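Local coordinates for NAD-dependent protein deacylase 2 (Archaeoglobus fulgidus, PDB 4TWJ) that removes acetyl groups from lysines of proteins such as the chromatin protein Alba, consuming NAD+ and carrying one structural zinc ion per subunit, at residues 9-14 against 210-215; 95-100 against 104-109. All blocks are in the same frame, centred on the assembly; numbering follows the deposited sequence.

In the fold
Both contacts set a helix against the same parallel sheet, interaction 1 on strand 212-217 and interaction 2 on strand 94-99, with their centres 19 Å apart and their nearest atoms about 8 Å apart. Interaction 1 lies about 19 Å from the centre of the chain and is partly buried: branched aliphatic groups mesh there, with the CB of an exposed lysine at the margin. Interaction 2, about 6 Å from that centre, is wholly buried and turns on a histidine ring whose NE2 is hydrogen-bonded to Thr22 of strand 18-22. Purely apolar packing thus marks the outer site, whereas the inner one, next to NAD(+)-binding residues, combines a CH-pi contact with polar fixation.

Interaction 1: 9-14 against 210-215; sequences AEILAK and GAKMII
Ile11, on the last turns of helix 2-14, meets two side chains of strand 212-217 in different ways: it crosses that of Lys212 at about a right angle and reaches tip to tip toward that of Ile214. Both branches of Ile11 take part. Its CG2 comes within 3.6 Å of Lys212 CB, the shortest approach between 9-14 and 210-215, and lies 3.9 Å from Ile214 CD1. The longer CG1-CD1 branch points toward the strand, bringing Ile11 CD1 to 4.0 Å from Lys212 CB and 4.2 Å from Ile214 CG1. With chi1 at -73°, CG2 stands anti to the backbone N while CG1 lies beside it, so that both branches face the strand and each meets Lys212 and Ile214.

Lys212 contributes the root of its side chain alone. Bends at chi2 (-59°) and chi3 then lead the ammonium end away from the helix, so an exposed residue lends its aliphatic base to the packing. Ile214 is buried and sends CD1 to the helix, where Leu12 CG approaches it at 4.3 Å, a looser contact than that of Ile11. No hydrogen bond joins the segments; the closest approaches are all between carbons, and 200 Å² is buried between them.

The axes of 9-14 and 212-215 come within 9.6 Å, their N-to-C directions 132° apart, so the helix runs obliquely over the strand. Ile11 also touches Ala186, and Leu12 and Ile214 both touch Met188, extending the layer to strand 186-190. Helix 235-249 packs alongside, touching Ala9, Ala13 and Leu12, the last of which thus meets both that helix and the strand. The arrangement is the helix-on-sheet packing of a Rossmann-like alpha/beta domain, the large NAD-binding domain of sirtuins, with the N-terminal and C-terminal helices side by side on one face of the parallel sheet.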
loop_
_atom_site.group_PDB
_atom_site.type_symbol
_atom_site.label_atom_id
_atom_site.label_comp_id
_atom_site.label_asym_id
_atom_site.label_seq_id
_atom_site.Cartn_x
_atom_site.Cartn_y
_atom_site.Cartn_z
ATOM N N ALA A 9 -13.259 14.713 6.862
ATOM C CA ALA A 9 -13.751 14.215 8.147
ATOM C C ALA A 9 -15.267 14.018 8.139
ATOM O O ALA A 9 -15.770 13.010 8.646
ATOM C CB ALA A 9 -13.348 15.162 9.268
ATOM N N GLU A 10 -15.988 14.981 7.566
ATOM C CA GLU A 10 -17.442 14.880 7.427
ATOM C C GLU A 10 -17.837 13.647 6.616
ATOM O O GLU A 10 -18.731 12.894 7.013
ATOM C CB GLU A 10 -18.024 16.143 6.778
ATOM C CG GLU A 10 -18.154 17.326 7.727
ATOM C CD GLU A 10 -18.667 18.588 7.050
ATOM O OE1 GLU A 10 -19.384 18.484 6.029
ATOM O OE2 GLU A 10 -18.361 19.693 7.552
ATOM N N ILE A 11 -17.160 13.436 5.492
ATOM C CA ILE A 11 -17.419 12.265 4.653
ATOM C C ILE A 11 -17.205 10.974 5.445
ATOM O O ILE A 11 -18.052 10.083 5.426
ATOM C CB ILE A 11 -16.545 12.268 3.377
ATOM C CG1 ILE A 11 -17.059 13.334 2.401
ATOM C CG2 ILE A 11 -16.549 10.899 2.699
ATOM C CD1 ILE A 11 -16.088 13.691 1.296
ATOM N N LEU A 12 -16.077 10.883 6.141
ATOM C CA LEU A 12 -15.739 9.672 6.888
ATOM C C LEU A 12 -16.681 9.439 8.067
ATOM O O LEU A 12 -17.077 8.306 8.332
ATOM C CB LEU A 12 -14.285 9.723 7.362
ATOM C CG LEU A 12 -13.237 9.618 6.251
ATOM C CD1 LEU A 12 -11.856 9.955 6.796
ATOM C CD2 LEU A 12 -13.246 8.229 5.622
ATOM N N ALA A 13 -17.049 10.511 8.763
ATOM C CA ALA A 13 -17.954 10.406 9.912
ATOM C C ALA A 13 -19.353 9.916 9.520
ATOM O O ALA A 13 -20.007 9.215 10.297
ATOM C CB ALA A 13 -18.040 11.741 10.637
ATOM N N LYS A 14 -19.801 10.278 8.320
ATOM C CA LYS A 14 -21.124 9.889 7.814
ATOM C C LYS A 14 -21.148 8.541 7.085
ATOM O O LYS A 14 -22.223 8.004 6.818
ATOM C CB LYS A 14 -21.651 10.954 6.851
ATOM C CG LYS A 14 -21.933 12.305 7.489
ATOM C CD LYS A 14 -22.478 13.294 6.468
ATOM C CE LYS A 14 -21.397 13.790 5.518
ATOM N NZ LYS A 14 -21.957 14.587 4.394
ATOM N N GLY A 210 -20.255 5.228 -6.876
ATOM C CA GLY A 210 -20.892 6.347 -6.181
ATOM C C GLY A 210 -20.258 6.737 -4.858
ATOM O O GLY A 210 -20.836 7.521 -4.097
ATOM N N ALA A 211 -19.067 6.212 -4.579
ATOM C CA ALA A 211 -18.359 6.548 -3.344
ATOM C C ALA A 211 -17.878 7.996 -3.370
ATOM O O ALA A 211 -17.544 8.536 -4.422
ATOM C CB ALA A 211 -17.173 5.615 -3.135
ATOM N N LYS A 212 -17.841 8.614 -2.199
ATOM C CA LYS A 212 -17.212 9.921 -2.046
ATOM C C LYS A 212 -15.706 9.708 -2.042
ATOM O O LYS A 212 -15.198 8.845 -1.319
ATOM C CB LYS A 212 -17.659 10.584 -0.747
ATOM C CG LYS A 212 -19.164 10.805 -0.642
ATOM C CD LYS A 212 -19.716 11.664 -1.766
ATOM C CE LYS A 212 -19.133 13.066 -1.753
ATOM N NZ LYS A 212 -19.900 13.990 -2.634
ATOM N N MET A 213 -15.005 10.495 -2.852
ATOM C CA MET A 213 -13.598 10.252 -3.150
ATOM C C MET A 213 -12.703 11.304 -2.505
ATOM O O MET A 213 -12.872 12.501 -2.743
ATOM C CB MET A 213 -13.385 10.257 -4.665
ATOM C CG MET A 213 -14.239 9.268 -5.442
ATOM S SD MET A 213 -13.965 7.529 -5.037
ATOM C CE MET A 213 -12.228 7.366 -5.433
ATOM N N ILE A 214 -11.743 10.842 -1.702
ATOM C CA ILE A 214 -10.791 11.710 -1.007
ATOM C C ILE A 214 -9.373 11.320 -1.420
ATOM O O ILE A 214 -9.063 10.134 -1.514
ATOM C CB ILE A 214 -10.910 11.564 0.529
ATOM C CG1 ILE A 214 -12.332 11.888 1.004
ATOM C CG2 ILE A 214 -9.899 12.457 1.240
ATOM C CD1 ILE A 214 -12.663 11.316 2.362
ATOM N N ILE A 215 -8.514 12.307 -1.673
ATOM C CA ILE A 215 -7.102 12.025 -1.945
ATOM C C ILE A 215 -6.207 12.899 -1.071
ATOM O O ILE A 215 -6.464 14.092 -0.904
ATOM C CB ILE A 215 -6.760 12.157 -3.454
ATOM C CG1 ILE A 215 -5.330 11.692 -3.735
ATOM C CG2 ILE A 215 -6.986 13.576 -3.969
ATOM C CD1 ILE A 215 -5.107 11.334 -5.188
#

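Interaction 2: 95-100 against 104-109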
loop_
_atom_site.group_PDB
_atom_site.type_symbol
_atom_site.label_atom_id
_atom_site.label_comp_id
_atom_site.label_asym_id
_atom_site.label_seq_id
_atom_site.Cartn_x
_atom_site.Cartn_y
_atom_site.Cartn_z
ATOM N N LYS A 95 -13.242 0.081 6.990
ATOM C CA LYS A 95 -13.544 -1.350 6.935
ATOM C C LYS A 95 -12.447 -2.168 6.263
ATOM O O LYS A 95 -12.390 -3.391 6.429
ATOM C CB LYS A 95 -14.847 -1.575 6.166
ATOM C CG LYS A 95 -16.029 -0.765 6.667
ATOM C CD LYS A 95 -16.357 -1.078 8.110
ATOM C CE LYS A 95 -17.644 -0.391 8.534
ATOM N NZ LYS A 95 -18.051 -0.807 9.898
ATOM N N ALA A 96 -11.599 -1.505 5.485
ATOM C CA ALA A 96 -10.505 -2.174 4.796
ATOM C C ALA A 96 -9.428 -1.179 4.412
ATOM O O ALA A 96 -9.718 -0.031 4.090
ATOM C CB ALA A 96 -11.013 -2.878 3.547
ATOM N N VAL A 97 -8.184 -1.642 4.451
ATOM C CA VAL A 97 -7.058 -0.900 3.911
ATOM C C VAL A 97 -6.547 -1.700 2.723
ATOM O O VAL A 97 -6.185 -2.870 2.861
ATOM C CB VAL A 97 -5.928 -0.723 4.940
ATOM C CG1 VAL A 97 -4.748 0.012 4.312
ATOM C CG2 VAL A 97 -6.439 0.020 6.164
ATOM N N ILE A 98 -6.566 -1.079 1.552
ATOM C CA ILE A 98 -6.000 -1.667 0.353
ATOM C C ILE A 98 -4.646 -1.013 0.154
ATOM O O ILE A 98 -4.563 0.207 0.066
ATOM C CB ILE A 98 -6.891 -1.399 -0.877
ATOM C CG1 ILE A 98 -8.285 -2.000 -0.673
ATOM C CG2 ILE A 98 -6.247 -1.964 -2.134
ATOM C CD1 ILE A 98 -9.323 -1.498 -1.652
ATOM N N THR A 99 -3.579 -1.803 0.079
ATOM C CA THR A 99 -2.253 -1.209 -0.060
ATOM C C THR A 99 -1.441 -1.803 -1.204
ATOM O O THR A 99 -1.528 -2.996 -1.499
ATOM C CB THR A 99 -1.436 -1.271 1.254
ATOM O OG1 THR A 99 -0.251 -0.481 1.108
ATOM C CG2 THR A 99 -1.054 -2.700 1.615
ATOM N N GLN A 100 -0.652 -0.938 -1.827
ATOM C CA GLN A 100 0.304 -1.327 -2.851
ATOM C C GLN A 100 1.654 -1.656 -2.221
ATOM O O GLN A 100 2.558 -2.123 -2.911
ATOM C CB GLN A 100 0.487 -0.184 -3.850
ATOM C CG GLN A 100 -0.788 0.213 -4.576
ATOM C CD GLN A 100 -0.579 1.354 -5.550
ATOM O OE1 GLN A 100 -0.015 1.168 -6.625
ATOM N NE2 GLN A 100 -1.039 2.541 -5.185
ATOM N N MET A 104 4.464 -4.053 5.255
ATOM C CA MET A 104 3.627 -4.484 6.386
ATOM C C MET A 104 3.478 -3.446 7.508
ATOM O O MET A 104 3.134 -3.800 8.636
ATOM C CB MET A 104 4.145 -5.808 6.965
ATOM C CG MET A 104 4.302 -6.911 5.933
ATOM S SD MET A 104 4.995 -8.411 6.647
ATOM C CE MET A 104 3.587 -9.030 7.555
ATOM N N LEU A 105 3.711 -2.172 7.198
ATOM C CA LEU A 105 3.620 -1.112 8.206
ATOM C C LEU A 105 2.197 -0.895 8.710
ATOM O O LEU A 105 2.003 -0.498 9.862
ATOM C CB LEU A 105 4.189 0.205 7.675
ATOM C CG LEU A 105 5.710 0.252 7.504
ATOM C CD1 LEU A 105 6.131 1.548 6.836
ATOM C CD2 LEU A 105 6.408 0.095 8.844
ATOM N N HIS A 106 1.204 -1.145 7.859
ATOM C CA HIS A 106 -0.190 -1.045 8.293
ATOM C C HIS A 106 -0.474 -2.031 9.427
ATOM O O HIS A 106 -1.019 -1.646 10.465
ATOM C CB HIS A 106 -1.160 -1.278 7.130
ATOM C CG HIS A 106 -1.240 -0.130 6.171
ATOM N ND1 HIS A 106 -1.648 1.129 6.552
ATOM C CD2 HIS A 106 -0.989 -0.057 4.841
ATOM C CE1 HIS A 106 -1.632 1.932 5.503
ATOM N NE2 HIS A 106 -1.236 1.237 4.451
ATOM N N GLN A 107 -0.083 -3.288 9.228
ATOM C CA GLN A 107 -0.307 -4.341 10.224
ATOM C C GLN A 107 0.460 -4.060 11.512
ATOM O O GLN A 107 -0.055 -4.298 12.605
ATOM C CB GLN A 107 0.099 -5.718 9.687
ATOM C CG GLN A 107 -0.724 -6.219 8.512
ATOM C CD GLN A 107 -0.088 -5.874 7.184
ATOM O OE1 GLN A 107 0.266 -4.724 6.942
ATOM N NE2 GLN A 107 0.081 -6.873 6.326
ATOM N N ARG A 108 1.682 -3.550 11.375
ATOM C CA ARG A 108 2.519 -3.219 12.532
ATOM C C ARG A 108 1.986 -2.016 13.317
ATOM O O ARG A 108 2.320 -1.840 14.492
ATOM C CB ARG A 108 3.969 -2.973 12.099
ATOM C CG ARG A 108 4.683 -4.232 11.624
ATOM C CD ARG A 108 6.169 -4.204 11.945
ATOM N NE ARG A 108 6.889 -3.196 11.172
ATOM C CZ ARG A 108 8.196 -2.958 11.271
ATOM N NH1 ARG A 108 8.953 -3.651 12.118
ATOM N NH2 ARG A 108 8.754 -2.019 10.519
ATOM N N ALA A 109 1.159 -1.199 12.666
ATOM C CA ALA A 109 0.475 -0.086 13.325
ATOM C C ALA A 109 -0.846 -0.502 13.983
ATOM O O ALA A 109 -1.475 0.311 14.658
ATOM C CB ALA A 109 0.226 1.036 12.326
#
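Val97 places CG1 over one face of the His106 imidazole, 3.7 Å from the ring centroid and only 8° off the ring normal, a nearly centred CH-pi contact. The methyl is carried there by chi1 of 178°, which sets CG1 anti to the backbone N. Two residues on, Thr99 also faces helix 105-108, but its side chain slides past that of His106 in the opposite direction. Thr99 CB lies 3.8 Å from His106 CD2, oblique to the ring, while OG1 lies at the ring edge, in plane, 3.9 Å from His106 NE2. The OG1-NE2 pair is not a hydrogen bond; Thr22 OG1 is hydrogen-bonded to both atoms, linking the two residues and probably limiting rotation of the imidazole. Gln100, which binds NAD(+), ends the segment and receives a bond from His118 ND1 on its backbone O.

Within the beta-alpha-beta unit, helix 105-108 connects strand 94-99 to strand 114-116. Val114 touches both Thr99 and His106, His82 of helix 80-90 stacks edge-to-face with the imidazole, and Ile85 of that helix packs on Val97, while strand 18-22 pairs with 94-99 through backbone hydrogen bonds.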